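Local coordinates for ABC sugar (Ribose) transporter, periplasmic substrate-binding subunit (PDB 3L49), which probably binds a sugar in the periplasm as the solute-binding subunit of an ABC importer, its true substrate being unestablished, at residues C140-Y144 with I195-W199. Residues are numbered along the deposited sequence; the frame is centred on the assembly and turned at random.
Sequences CKIRY and IWACW
Cys140 and Cys198 bring the two backbones to 5.3 Å between their CA atoms, where the first turns of helix 138-152 meet the chain leaving the C-terminal end of strand 194-197. A disulfide closes this approach: SG of Cys140 lies 2.0 Å from SG of Cys198, with a chi3 of 73°. Arg143, one turn further along the helix, sends NH1 to the carbonyl O of Cys198 at 2.8 Å; the N-H...O angle of 126° marks this bond as weak. Its chain is extended from CG to NE, which carries the guanidinium alongside the Cys198 carbonyl, where NE hydrogen-bonds OD1 of Asn107 and NH1 also hydrogen-bonds an unidentified ligand. A leucine in place of Arg143 would probably leave OD1 of Asn107 without its NE donor and the Cys198 carbonyl without its weak NH1 partner. The six-membered ring of Trp196 rests against the helix: CH2 is 3.6 Å from CA of Tyr144, and CZ3 meets the Tyr144 ring edge, near its plane, 3.9 Å from CD1. The Tyr144 hydroxyl is hydrogen-bonded to OE1 of Glu163. Within one lobe, the disulfide staples helix start to strand exit beside the bound ligand, consistent with the cleft-facing side of a type I periplasmic binding-protein fold.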
loop_
_atom_site.group_PDB
_atom_site.type_symbol
_atom_site.label_atom_id
_atom_site.label_comp_id
_atom_site.label_asym_id
_atom_site.label_seq_id
_atom_site.Cartn_x
_atom_site.Cartn_y
_atom_site.Cartn_z
ATOM N N CYS A 140 4.475 -3.680 1.278
ATOM C CA CYS A 140 4.847 -4.211 -0.023
ATOM C C CYS A 140 5.861 -5.338 0.105
ATOM O O CYS A 140 5.937 -6.213 -0.758
ATOM C CB CYS A 140 5.377 -3.091 -0.919
ATOM S SG CYS A 140 4.062 -2.074 -1.648
ATOM N N LYS A 141 6.639 -5.299 1.184
ATOM C CA LYS A 141 7.565 -6.377 1.545
ATOM C C LYS A 141 6.778 -7.647 1.844
ATOM O O LYS A 141 7.128 -8.725 1.357
ATOM C CB LYS A 141 8.396 -5.956 2.765
ATOM C CG LYS A 141 9.648 -6.775 3.042
ATOM C CD LYS A 141 9.444 -7.778 4.161
ATOM C CE LYS A 141 10.759 -8.399 4.583
ATOM N NZ LYS A 141 11.532 -7.459 5.439
ATOM N N ILE A 142 5.707 -7.501 2.630
ATOM C CA ILE A 142 4.830 -8.615 2.978
ATOM C C ILE A 142 4.111 -9.132 1.734
ATOM O O ILE A 142 4.141 -10.333 1.453
ATOM C CB ILE A 142 3.799 -8.233 4.072
ATOM C CG1 ILE A 142 4.507 -7.792 5.364
ATOM C CG2 ILE A 142 2.853 -9.404 4.346
ATOM C CD1 ILE A 142 3.605 -6.987 6.339
ATOM N N ARG A 143 3.498 -8.220 0.974
ATOM C CA ARG A 143 2.766 -8.584 -0.243
ATOM C C ARG A 143 3.629 -9.327 -1.267
ATOM O O ARG A 143 3.178 -10.290 -1.879
ATOM C CB ARG A 143 2.123 -7.354 -0.877
ATOM C CG ARG A 143 0.877 -6.857 -0.161
ATOM C CD ARG A 143 0.654 -5.397 -0.487
ATOM N NE ARG A 143 -0.253 -4.726 0.439
ATOM C CZ ARG A 143 -0.470 -3.416 0.447
ATOM N NH1 ARG A 143 0.162 -2.641 -0.422
ATOM N NH2 ARG A 143 -1.330 -2.877 1.313
ATOM N N TYR A 144 4.875 -8.893 -1.426
ATOM C CA TYR A 144 5.815 -9.573 -2.312
ATOM C C TYR A 144 6.240 -10.938 -1.779
ATOM O O TYR A 144 6.273 -11.907 -2.541
ATOM C CB TYR A 144 7.043 -8.701 -2.580
ATOM C CG TYR A 144 8.066 -9.357 -3.476
ATOM C CD1 TYR A 144 7.914 -9.339 -4.866
ATOM C CD2 TYR A 144 9.182 -10.007 -2.936
ATOM C CE1 TYR A 144 8.849 -9.949 -5.696
ATOM C CE2 TYR A 144 10.123 -10.614 -3.754
ATOM C CZ TYR A 144 9.945 -10.583 -5.127
ATOM O OH TYR A 144 10.864 -11.180 -5.936
ATOM N N ILE A 195 0.473 -10.121 -14.646
ATOM C CA ILE A 195 1.276 -9.001 -14.166
ATOM C C ILE A 195 0.867 -8.667 -12.730
ATOM O O ILE A 195 -0.322 -8.541 -12.424
ATOM C CB ILE A 195 1.187 -7.737 -15.089
ATOM C CG1 ILE A 195 1.471 -8.088 -16.553
ATOM C CG2 ILE A 195 2.158 -6.652 -14.635
ATOM C CD1 ILE A 195 1.474 -6.890 -17.526
ATOM N N TRP A 196 1.868 -8.533 -11.864
ATOM C CA TRP A 196 1.667 -8.301 -10.439
ATOM C C TRP A 196 2.327 -6.988 -9.969
ATOM O O TRP A 196 3.422 -6.632 -10.420
ATOM C CB TRP A 196 2.237 -9.501 -9.645
ATOM C CG TRP A 196 2.050 -9.398 -8.158
ATOM C CD1 TRP A 196 0.993 -9.866 -7.435
ATOM C CD2 TRP A 196 2.928 -8.764 -7.218
ATOM N NE1 TRP A 196 1.156 -9.566 -6.107
ATOM C CE2 TRP A 196 2.335 -8.888 -5.944
ATOM C CE3 TRP A 196 4.156 -8.101 -7.328
ATOM C CZ2 TRP A 196 2.930 -8.378 -4.785
ATOM C CZ3 TRP A 196 4.745 -7.585 -6.174
ATOM C CH2 TRP A 196 4.129 -7.728 -4.923
ATOM N N ALA A 197 1.659 -6.291 -9.047
ATOM C CA ALA A 197 2.284 -5.226 -8.241
ATOM C C ALA A 197 1.719 -5.219 -6.819
ATOM O O ALA A 197 0.633 -5.747 -6.575
ATOM C CB ALA A 197 2.119 -3.867 -8.890
ATOM N N CYS A 198 2.451 -4.609 -5.884
ATOM C CA CYS A 198 2.026 -4.566 -4.481
ATOM C C CYS A 198 0.969 -3.483 -4.258
ATOM O O CYS A 198 0.444 -3.327 -3.151
ATOM C CB CYS A 198 3.219 -4.374 -3.530
ATOM S SG CYS A 198 3.992 -2.722 -3.585
ATOM N N TRP A 199 0.656 -2.748 -5.321
ATOM C CA TRP A 199 -0.386 -1.726 -5.283
ATOM C C TRP A 199 -1.033 -1.487 -6.648
ATOM O O TRP A 199 -0.482 -1.866 -7.680
ATOM C CB TRP A 199 0.107 -0.422 -4.620
ATOM C CG TRP A 199 1.194 0.325 -5.353
ATOM C CD1 TRP A 199 2.361 -0.180 -5.842
ATOM C CD2 TRP A 199 1.215 1.725 -5.639
ATOM N NE1 TRP A 199 3.095 0.810 -6.437
ATOM C CE2 TRP A 199 2.420 1.993 -6.320
ATOM C CE3 TRP A 199 0.332 2.778 -5.387
ATOM C CZ2 TRP A 199 2.762 3.272 -6.761
ATOM C CZ3 TRP A 199 0.676 4.053 -5.821
ATOM C CH2 TRP A 199 1.873 4.284 -6.510
#